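Local coordinates for protein Rho guanine nucleotide exchange factor 12 (Homo sapiens, PDB 1TXD) that acts as a guanine nucleotide exchange factor for RhoA, the activity of its DH/PH region, and may act as a GTPase-activating protein for GNA12 and GNA13, at residues I68-E73 / C125-F130; P112-L117 / C204-N209; V215-N220 / K254-H259. The protein carries 1 engineered substitution. One frame throughout, in Å; residues are numbered along the deposited sequence.

Contact 1: I68-E73 / C125-F130; sequences IFSNLE and CSNQPF
Asn-127 and Ser-70 face each other where two helix-to-helix junctions meet. The side chain of Asn-127 carries the contact. Its CB starts beside the serine hydroxyl, with Asn-127 CB 4.2 Å from Ser-70 OG. From there CG lies anti to the backbone N (chi1 -162°), which sends the amide across to 68-73. At the tip, ND2 does the touching. Asn-127 ND2 comes within 3.6 Å of Ser-70 CB, a van der Waals contact, and it makes no direct hydrogen bond to 68-73. It does donate to the carbonyl O of Lys-67, just before that segment. It also donates to a water, at 3.1 Å from Asn-127 ND2.

This water ties the two segments together. It donates a hydrogen bond to Ile-68 O, 2.7 Å away, and it is hydrogen-bonded to Ser-70 OG at 2.8 Å. The asparagine amide thus serves the end of helix 62-69 twice, once directly through Lys-67 and once through solvent to Ile-68.

Ser-70 is where the chain leaves that helix, with phi at 40°. It is the second residue of a type II' beta turn from Phe-69 to Leu-72. The turn is closed by Leu-72 N donating to Phe-69 O at 2.8 Å. It leads straight into helix 72-90.

The contact therefore joins two helix-to-helix junctions of the DH domain. One is between helices 62-69 and 72-90, the other between helices 112-126 and 128-141. Asn-71 adds a further tie, from ND2 to Ala-120 O, and the ring of Phe-130 makes a cation-pi contact with Lys-67. Phe-69 and Leu-72 pack on helix 20-57, while Ser-126, Pro-129 and Phe-130 touch helix 191-230.

Contact 2: P112-L117 / C204-N209; sequences PGEEKL and CRQILN
Glu-114 is the first residue of 112-117 to meet 204-209, and it meets Ile-207. The two side chains slide past each other in opposite directions. The aliphatic part of the glutamate does most of the touching. Glu-114 CG packs against Ile-207 CG1 at 3.6 Å. The methyl end of the isoleucine runs back along the glutamate to its root, with Ile-207 CD1 at 3.9 Å from Glu-114 CA.

A chi1 of 168° points the glutamate chain away from its own amide nitrogen, and the chain stays extended beyond CG. This carries the carboxylate past Ile-207 to Gln-206. There Glu-114 OE2 lies 3.4 Å from Gln-206 NE2. The angle is poor, so this is a close polar approach and not a hydrogen bond. The two side chains cross at about a right angle, and the carboxylate and amide planes are 58° apart. The other oxygen, OE1, has a weak hydrogen bond to ND1 of His-203, on the same helix as Gln-206. The glutamate is thus buried beside Ile-207, with its carboxylate turned toward Gln-206 and His-203.

One turn further on, Leu-117 points at the same isoleucine. Leu-117 CD2 touches Ile-207 CD1 at 4.1 Å, the side chains again at roughly a right angle. Leu-117 also rests on Phe-109 of helix 102-109 and on Leu-78 of helix 72-90. Cys-204 packs on Phe-109 too, and on Tyr-177 and Leu-181 of helix 169-186.

The two helix segments run in the same direction, with axes 10.2 Å apart at closest approach and 24° between them. Helix 112-126 packs in this way on the long helix 191-230, as part of the all-helical bundle of the DH (RhoGEF) domain.

Contact 3: V215-N220 / K254-H259; sequences VKEAEN and KRKMIH
Asn-220 ND2 donates a hydrogen bond to Met-257 O, at 2.8 Å. It joins a helix side chain to the backbone of the first strand residue of 257-266. The bond is somewhat bent, with an N-H...O angle of 145°. The donor sits 32° from the plane of the carbonyl. With chi1 at -168°, the amide of Asn-220 swings out from the helix to the strand. The amide oxygen lies against the methionine at the same time: Asn-220 OD1 is 3.3 Å from Met-257 CB, a snug contact.

The end of Met-257 leads away from 215-220. It packs on Leu-224 and Tyr-227 further along the helix, and on Leu-278 and Leu-280 of the adjacent strand. Just beyond, Ile-258 and His-259 both face Leu-279 in a classic beta bulge.

The second point of contact is looser. Lys-256 crosses Glu-217 at a slant, and its ammonium ends against the glutamate chain, with Lys-256 NZ 3.4 Å from Glu-217 CG. The ammonium does not close a salt bridge, since Lys-256 NZ is 4.5 Å from Glu-217 OE1. OE2 of Glu-217 accepts a hydrogen bond from NE2 of Gln-213, one turn back on the helix.

Helix 191-230 runs from the DH bundle toward the PH domain, and here it meets the start of the PH sheet. The single hydrogen bond between the segments fixes the asparagine amide against the strand backbone, while Lys-256 and Glu-217 probably add only a weak, undirected attraction.

How the contacts relate
Contacts 1 and 2 lie inside the DH helical bundle; contact 3 joins its last long helix to the PH sheet. Helix 112-126 serves contacts 1 and 2, whose segments alternate along the chain and whose centres are 18 Å apart. Helix 191-230 serves contacts 2 and 3, with centres 23 Å apart. Neither pair touches: the nearest atoms are about 7 Å apart in both cases. Contacts 1 and 3 do meet, although their centres are 17 Å apart. Pro-129 CG packs on Glu-219 CG at 3.7 Å, and Phe-130 CZ is 3.9 Å from Ala-218 O. The helix that reaches the PH domain thus also backs contact 1.

Contact 1: I68-E73 / C125-F130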
loop_
_atom_site.group_PDB
_atom_site.type_symbol
_atom_site.label_atom_id
_atom_site.label_comp_id
_atom_site.label_asym_id
_atom_site.label_seq_id
_atom_site.Cartn_x
_atom_site.Cartn_y
_atom_site.Cartn_z
ATOM N N ILE A 68 8.809 -10.573 -4.084
ATOM C CA ILE A 68 8.777 -10.620 -2.586
ATOM C C ILE A 68 9.509 -9.396 -1.939
ATOM O O ILE A 68 8.912 -8.690 -1.123
ATOM C CB ILE A 68 9.283 -11.951 -2.065
ATOM C CG1 ILE A 68 8.267 -13.060 -2.481
ATOM C CG2 ILE A 68 9.438 -11.900 -0.556
ATOM C CD1 ILE A 68 8.681 -14.396 -2.069
ATOM N N PHE A 69 10.689 -9.098 -2.463
ATOM C CA PHE A 69 11.642 -8.122 -1.922
ATOM C C PHE A 69 11.851 -6.842 -2.696
ATOM O O PHE A 69 12.452 -5.890 -2.174
ATOM C CB PHE A 69 13.037 -8.814 -1.828
ATOM C CG PHE A 69 13.058 -9.983 -0.903
ATOM C CD1 PHE A 69 12.888 -9.790 0.490
ATOM C CD2 PHE A 69 13.274 -11.290 -1.401
ATOM C CE1 PHE A 69 12.871 -10.905 1.372
ATOM C CE2 PHE A 69 13.254 -12.417 -0.546
ATOM C CZ PHE A 69 13.097 -12.230 0.851
ATOM N N SER A 70 11.451 -6.839 -3.971
ATOM C CA SER A 70 11.501 -5.661 -4.844
ATOM C C SER A 70 12.760 -4.881 -4.634
ATOM O O SER A 70 13.939 -5.384 -4.851
ATOM C CB SER A 70 10.194 -4.849 -4.705
ATOM O OG SER A 70 10.023 -4.279 -3.368
ATOM N N ASN A 71 12.576 -3.646 -4.212
ATOM C CA ASN A 71 13.677 -2.681 -4.088
ATOM C C ASN A 71 14.145 -2.536 -2.658
ATOM O O ASN A 71 14.595 -1.494 -2.299
ATOM C CB ASN A 71 13.301 -1.325 -4.657
ATOM C CG ASN A 71 12.292 -0.618 -3.816
ATOM O OD1 ASN A 71 11.567 -1.257 -3.083
ATOM N ND2 ASN A 71 12.332 0.711 -3.804
ATOM N N LEU A 72 14.082 -3.619 -1.877
ATOM C CA LEU A 72 14.750 -3.703 -0.581
ATOM C C LEU A 72 16.214 -3.149 -0.584
ATOM O O LEU A 72 16.599 -2.383 0.297
ATOM C CB LEU A 72 14.850 -5.167 -0.041
ATOM C CG LEU A 72 15.497 -5.236 1.350
ATOM C CD1 LEU A 72 14.702 -4.391 2.395
ATOM C CD2 LEU A 72 15.522 -6.704 1.818
ATOM N N GLU A 73 16.971 -3.504 -1.581
ATOM C CA GLU A 73 18.386 -3.050 -1.704
ATOM C C GLU A 73 18.457 -1.471 -1.672
ATOM O O GLU A 73 19.289 -0.892 -0.992
ATOM C CB GLU A 73 18.937 -3.553 -3.014
ATOM C CG GLU A 73 20.438 -3.447 -3.290
ATOM C CD GLU A 73 20.771 -3.927 -4.714
ATOM O OE1 GLU A 73 21.426 -3.209 -5.506
ATOM O OE2 GLU A 73 20.375 -5.056 -5.091
ATOM N N CYS A 125 6.808 -0.001 -0.668
ATOM C CA CYS A 125 5.615 -0.110 0.115
ATOM C C CYS A 125 4.342 -0.482 -0.680
ATOM O O CYS A 125 3.444 -1.100 -0.145
ATOM C CB CYS A 125 5.349 1.212 0.883
ATOM S SG CYS A 125 6.634 1.749 2.048
ATOM N N SER A 126 4.252 -0.043 -1.924
ATOM C CA SER A 126 3.067 -0.288 -2.770
ATOM C C SER A 126 3.087 -1.738 -3.227
ATOM O O SER A 126 2.082 -2.302 -3.482
ATOM C CB SER A 126 3.032 0.659 -3.992
ATOM O OG SER A 126 4.103 0.372 -4.889
ATOM N N ASN A 127 4.271 -2.326 -3.253
ATOM C CA ASN A 127 4.439 -3.728 -3.517
ATOM C C ASN A 127 4.091 -4.725 -2.418
ATOM O O ASN A 127 3.992 -5.959 -2.700
ATOM C CB ASN A 127 5.901 -4.054 -3.854
ATOM C CG ASN A 127 6.021 -5.398 -4.550
ATOM O OD1 ASN A 127 5.246 -5.672 -5.405
ATOM N ND2 ASN A 127 6.910 -6.259 -4.102
ATOM N N GLN A 128 3.931 -4.204 -1.207
ATOM C CA GLN A 128 3.698 -4.992 -0.041
ATOM C C GLN A 128 2.581 -6.023 -0.178
ATOM O O GLN A 128 2.817 -7.143 0.213
ATOM C CB GLN A 128 3.458 -4.106 1.195
ATOM C CG GLN A 128 3.051 -4.933 2.433
ATOM C CD GLN A 128 3.015 -4.088 3.676
ATOM O OE1 GLN A 128 3.981 -3.413 3.991
ATOM N NE2 GLN A 128 1.890 -4.083 4.351
ATOM N N PRO A 129 1.394 -5.684 -0.676
ATOM C CA PRO A 129 0.328 -6.677 -0.785
ATOM C C PRO A 129 0.728 -7.766 -1.809
ATOM O O PRO A 129 0.393 -8.954 -1.642
ATOM C CB PRO A 129 -0.897 -5.883 -1.287
ATOM C CG PRO A 129 -0.562 -4.428 -1.268
ATOM C CD PRO A 129 0.978 -4.360 -1.145
ATOM N N PHE A 130 1.409 -7.370 -2.879
ATOM C CA PHE A 130 1.875 -8.374 -3.815
ATOM C C PHE A 130 2.892 -9.248 -3.076
ATOM O O PHE A 130 2.922 -10.454 -3.295
ATOM C CB PHE A 130 2.501 -7.797 -5.135
ATOM C CG PHE A 130 1.551 -6.923 -5.909
ATOM C CD1 PHE A 130 0.629 -7.469 -6.789
ATOM C CD2 PHE A 130 1.584 -5.543 -5.758
ATOM C CE1 PHE A 130 -0.267 -6.678 -7.466
ATOM C CE2 PHE A 130 0.681 -4.739 -6.468
ATOM C CZ PHE A 130 -0.223 -5.299 -7.326
HETATM O O HOH W 1 8.723 -6.046 -1.606
#

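Contact 2: P112-L117 / C204-N209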
loop_
_atom_site.group_PDB
_atom_site.type_symbol
_atom_site.label_atom_id
_atom_site.label_comp_id
_atom_site.label_asym_id
_atom_site.label_seq_id
_atom_site.Cartn_x
_atom_site.Cartn_y
_atom_site.Cartn_z
ATOM N N PRO A 112 15.971 16.809 -4.172
ATOM C CA PRO A 112 16.378 15.453 -4.564
ATOM C C PRO A 112 16.249 14.432 -3.462
ATOM O O PRO A 112 16.018 13.279 -3.782
ATOM C CB PRO A 112 17.837 15.624 -4.981
ATOM C CG PRO A 112 17.888 17.060 -5.460
ATOM C CD PRO A 112 17.053 17.792 -4.418
ATOM N N GLY A 113 16.371 14.847 -2.204
ATOM C CA GLY A 113 16.205 13.971 -1.067
ATOM C C GLY A 113 14.779 13.487 -0.936
ATOM O O GLY A 113 14.574 12.290 -0.749
ATOM N N GLU A 114 13.809 14.393 -1.073
ATOM C CA GLU A 114 12.388 14.034 -1.174
ATOM C C GLU A 114 12.091 13.084 -2.348
ATOM O O GLU A 114 11.440 12.054 -2.163
ATOM C CB GLU A 114 11.516 15.286 -1.270
ATOM C CG GLU A 114 10.091 14.962 -1.655
ATOM C CD GLU A 114 9.153 16.140 -1.552
ATOM O OE1 GLU A 114 9.621 17.252 -1.436
ATOM O OE2 GLU A 114 7.929 15.939 -1.592
ATOM N N GLU A 115 12.579 13.393 -3.555
ATOM C CA GLU A 115 12.288 12.544 -4.727
ATOM C C GLU A 115 12.836 11.135 -4.560
ATOM O O GLU A 115 12.192 10.175 -4.913
ATOM C CB GLU A 115 12.855 13.148 -6.026
ATOM C CG GLU A 115 12.401 14.576 -6.300
ATOM C CD GLU A 115 10.995 14.643 -6.871
ATOM O OE1 GLU A 115 10.448 13.596 -7.297
ATOM O OE2 GLU A 115 10.439 15.753 -6.915
ATOM N N LYS A 116 14.046 11.014 -4.064
ATOM C CA LYS A 116 14.637 9.729 -3.892
ATOM C C LYS A 116 13.833 8.899 -2.838
ATOM O O LYS A 116 13.526 7.783 -3.100
ATOM C CB LYS A 116 16.100 9.870 -3.512
ATOM C CG LYS A 116 16.750 8.536 -3.201
ATOM C CD LYS A 116 18.290 8.668 -3.087
ATOM C CE LYS A 116 19.006 7.299 -3.138
ATOM N NZ LYS A 116 19.578 6.993 -4.541
ATOM N N LEU A 117 13.476 9.478 -1.695
ATOM C CA LEU A 117 12.782 8.760 -0.649
ATOM C C LEU A 117 11.399 8.420 -1.071
ATOM O O LEU A 117 11.031 7.289 -0.922
ATOM C CB LEU A 117 12.765 9.545 0.692
ATOM C CG LEU A 117 11.986 9.030 1.883
ATOM C CD1 LEU A 117 12.402 7.624 2.157
ATOM C CD2 LEU A 117 12.184 9.922 3.151
ATOM N N CYS A 204 7.738 16.010 4.540
ATOM C CA CYS A 204 7.626 14.603 4.971
ATOM C C CYS A 204 6.169 14.163 4.833
ATOM O O CYS A 204 5.873 13.055 4.410
ATOM C CB CYS A 204 8.131 14.381 6.389
ATOM S SG CYS A 204 9.906 14.389 6.519
ATOM N N ARG A 205 5.263 15.066 5.146
ATOM C CA ARG A 205 3.843 14.808 4.962
ATOM C C ARG A 205 3.490 14.599 3.502
ATOM O O ARG A 205 2.764 13.680 3.202
ATOM C CB ARG A 205 3.000 15.936 5.567
ATOM C CG ARG A 205 2.245 15.495 6.813
ATOM C CD ARG A 205 1.518 16.609 7.538
ATOM N NE ARG A 205 1.998 16.551 8.904
ATOM C CZ ARG A 205 2.740 17.466 9.504
ATOM N NH1 ARG A 205 3.082 18.616 8.924
ATOM N NH2 ARG A 205 3.126 17.218 10.722
ATOM N N GLN A 206 4.007 15.440 2.601
ATOM C CA GLN A 206 3.849 15.230 1.147
ATOM C C GLN A 206 4.358 13.850 0.693
ATOM O O GLN A 206 3.700 13.189 -0.067
ATOM C CB GLN A 206 4.612 16.291 0.347
ATOM C CG GLN A 206 3.865 17.603 0.071
ATOM C CD GLN A 206 4.677 18.540 -0.838
ATOM O OE1 GLN A 206 4.830 19.725 -0.523
ATOM N NE2 GLN A 206 5.238 17.996 -1.933
ATOM N N ILE A 207 5.548 13.468 1.137
ATOM C CA ILE A 207 6.139 12.162 0.844
ATOM C C ILE A 207 5.230 11.019 1.300
ATOM O O ILE A 207 4.983 10.075 0.565
ATOM C CB ILE A 207 7.486 12.021 1.541
ATOM C CG1 ILE A 207 8.540 12.870 0.863
ATOM C CG2 ILE A 207 7.924 10.597 1.580
ATOM C CD1 ILE A 207 9.897 12.957 1.654
ATOM N N LEU A 208 4.768 11.104 2.533
ATOM C CA LEU A 208 3.893 10.110 3.079
ATOM C C LEU A 208 2.640 10.007 2.221
ATOM O O LEU A 208 2.273 8.902 1.855
ATOM C CB LEU A 208 3.519 10.451 4.525
ATOM C CG LEU A 208 2.446 9.616 5.203
ATOM C CD1 LEU A 208 2.847 8.161 5.263
ATOM C CD2 LEU A 208 2.069 10.211 6.641
ATOM N N ASN A 209 1.989 11.137 1.916
ATOM C CA ASN A 209 0.803 11.128 1.067
ATOM C C ASN A 209 1.008 10.508 -0.317
ATOM O O ASN A 209 0.085 9.880 -0.828
ATOM C CB ASN A 209 0.222 12.543 0.902
ATOM C CG ASN A 209 -0.342 13.090 2.194
ATOM O OD1 ASN A 209 -0.048 14.230 2.579
ATOM N ND2 ASN A 209 -1.155 12.286 2.878
#

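Contact 3: V215-N220 / K254-H259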
loop_
_atom_site.group_PDB
_atom_site.type_symbol
_atom_site.label_atom_id
_atom_site.label_comp_id
_atom_site.label_asym_id
_atom_site.label_seq_id
_atom_site.Cartn_x
_atom_site.Cartn_y
_atom_site.Cartn_z
ATOM N N VAL A 215 0.082 3.125 -2.504
ATOM C CA VAL A 215 -0.279 1.914 -1.769
ATOM C C VAL A 215 -1.713 1.593 -2.077
ATOM O O VAL A 215 -2.008 0.472 -2.457
ATOM C CB VAL A 215 0.002 2.027 -0.189
ATOM C CG1 VAL A 215 -0.749 0.953 0.627
ATOM C CG2 VAL A 215 1.535 1.887 0.121
ATOM N N LYS A 216 -2.590 2.587 -1.962
ATOM C CA LYS A 216 -3.997 2.442 -2.325
ATOM C C LYS A 216 -4.139 1.905 -3.769
ATOM O O LYS A 216 -4.753 0.870 -3.973
ATOM C CB LYS A 216 -4.726 3.779 -2.136
ATOM C CG LYS A 216 -6.257 3.762 -2.348
ATOM C CD LYS A 216 -6.918 5.009 -1.771
ATOM C CE LYS A 216 -8.364 5.205 -2.289
ATOM N NZ LYS A 216 -8.995 6.516 -1.837
ATOM N N GLU A 217 -3.523 2.577 -4.747
ATOM C CA GLU A 217 -3.559 2.132 -6.150
ATOM C C GLU A 217 -3.182 0.671 -6.193
ATOM O O GLU A 217 -3.902 -0.143 -6.742
ATOM C CB GLU A 217 -2.682 3.021 -7.095
ATOM C CG GLU A 217 -3.484 4.048 -7.944
ATOM C CD GLU A 217 -2.848 5.447 -8.129
ATOM O OE1 GLU A 217 -1.657 5.545 -8.488
ATOM O OE2 GLU A 217 -3.545 6.474 -7.945
ATOM N N ALA A 218 -2.077 0.303 -5.550
ATOM C CA ALA A 218 -1.621 -1.071 -5.569
ATOM C C ALA A 218 -2.517 -2.080 -4.820
ATOM O O ALA A 218 -2.709 -3.167 -5.293
ATOM C CB ALA A 218 -0.178 -1.165 -5.067
ATOM N N GLU A 219 -3.027 -1.776 -3.642
ATOM C CA GLU A 219 -3.973 -2.696 -3.015
ATOM C C GLU A 219 -5.204 -2.986 -3.921
ATOM O O GLU A 219 -5.771 -4.093 -3.880
ATOM C CB GLU A 219 -4.489 -2.104 -1.686
ATOM C CG GLU A 219 -3.411 -2.091 -0.595
ATOM C CD GLU A 219 -3.872 -1.362 0.654
ATOM O OE1 GLU A 219 -3.366 -1.656 1.759
ATOM O OE2 GLU A 219 -4.721 -0.473 0.520
ATOM N N ASN A 220 -5.644 -2.003 -4.709
ATOM C CA ASN A 220 -6.766 -2.219 -5.618
ATOM C C ASN A 220 -6.377 -3.192 -6.711
ATOM O O ASN A 220 -7.143 -4.103 -6.984
ATOM C CB ASN A 220 -7.308 -0.894 -6.208
ATOM C CG ASN A 220 -8.681 -1.062 -6.934
ATOM O OD1 ASN A 220 -8.980 -2.099 -7.558
ATOM N ND2 ASN A 220 -9.501 -0.025 -6.868
ATOM N N LYS A 254 -6.666 -5.890 -16.803
ATOM C CA LYS A 254 -6.381 -4.883 -17.838
ATOM C C LYS A 254 -7.319 -3.673 -17.759
ATOM O O LYS A 254 -7.351 -2.843 -18.666
ATOM C CB LYS A 254 -6.380 -5.511 -19.243
ATOM C CG LYS A 254 -5.041 -6.145 -19.647
ATOM C CD LYS A 254 -3.953 -5.099 -20.003
ATOM C CE LYS A 254 -2.960 -4.842 -18.861
ATOM N NZ LYS A 254 -2.451 -6.089 -18.246
ATOM N N ARG A 255 -8.067 -3.581 -16.667
ATOM C CA ARG A 255 -8.796 -2.371 -16.316
ATOM C C ARG A 255 -8.843 -2.221 -14.799
ATOM O O ARG A 255 -8.760 -3.203 -14.068
ATOM C CB ARG A 255 -10.220 -2.426 -16.889
ATOM C CG ARG A 255 -11.124 -3.533 -16.312
ATOM C CD ARG A 255 -11.137 -4.821 -17.132
ATOM N NE ARG A 255 -11.953 -4.678 -18.335
ATOM C CZ ARG A 255 -12.089 -5.603 -19.276
ATOM N NH1 ARG A 255 -11.444 -6.762 -19.194
ATOM N NH2 ARG A 255 -12.866 -5.355 -20.320
ATOM N N LYS A 256 -9.000 -0.995 -14.324
ATOM C CA LYS A 256 -9.042 -0.753 -12.886
ATOM C C LYS A 256 -10.442 -1.003 -12.334
ATOM O O LYS A 256 -11.427 -0.753 -13.023
ATOM C CB LYS A 256 -8.555 0.664 -12.561
ATOM C CG LYS A 256 -7.025 0.806 -12.660
ATOM C CD LYS A 256 -6.516 2.125 -12.069
ATOM C CE LYS A 256 -5.175 1.939 -11.378
ATOM N NZ LYS A 256 -4.529 3.235 -11.023
ATOM N N MET A 257 -10.507 -1.528 -11.106
ATOM C CA MET A 257 -11.768 -1.746 -10.380
ATOM C C MET A 257 -12.170 -0.487 -9.636
ATOM O O MET A 257 -11.335 0.161 -9.006
ATOM C CB MET A 257 -11.624 -2.912 -9.389
ATOM C CG MET A 257 -12.747 -3.090 -8.328
ATOM S SD MET A 257 -12.483 -4.660 -7.357
ATOM C CE MET A 257 -13.031 -5.782 -8.484
ATOM N N ILE A 258 -13.457 -0.151 -9.724
ATOM C CA ILE A 258 -14.024 1.042 -9.109
ATOM C C ILE A 258 -14.901 0.702 -7.907
ATOM O O ILE A 258 -14.919 1.442 -6.920
ATOM C CB ILE A 258 -14.810 1.827 -10.175
ATOM C CG1 ILE A 258 -13.824 2.619 -11.043
ATOM C CG2 ILE A 258 -15.875 2.771 -9.545
ATOM C CD1 ILE A 258 -13.199 1.819 -12.164
ATOM N N HIS A 259 -15.617 -0.415 -7.981
ATOM C CA HIS A 259 -16.498 -0.832 -6.897
ATOM C C HIS A 259 -16.672 -2.353 -6.856
ATOM O O HIS A 259 -16.426 -3.043 -7.840
ATOM C CB HIS A 259 -17.868 -0.135 -7.041
ATOM C CG HIS A 259 -18.642 -0.069 -5.766
ATOM N ND1 HIS A 259 -19.470 -1.088 -5.348
ATOM C CD2 HIS A 259 -18.683 0.871 -4.795
ATOM C CE1 HIS A 259 -19.998 -0.773 -4.179
ATOM N NE2 HIS A 259 -19.538 0.412 -3.820
#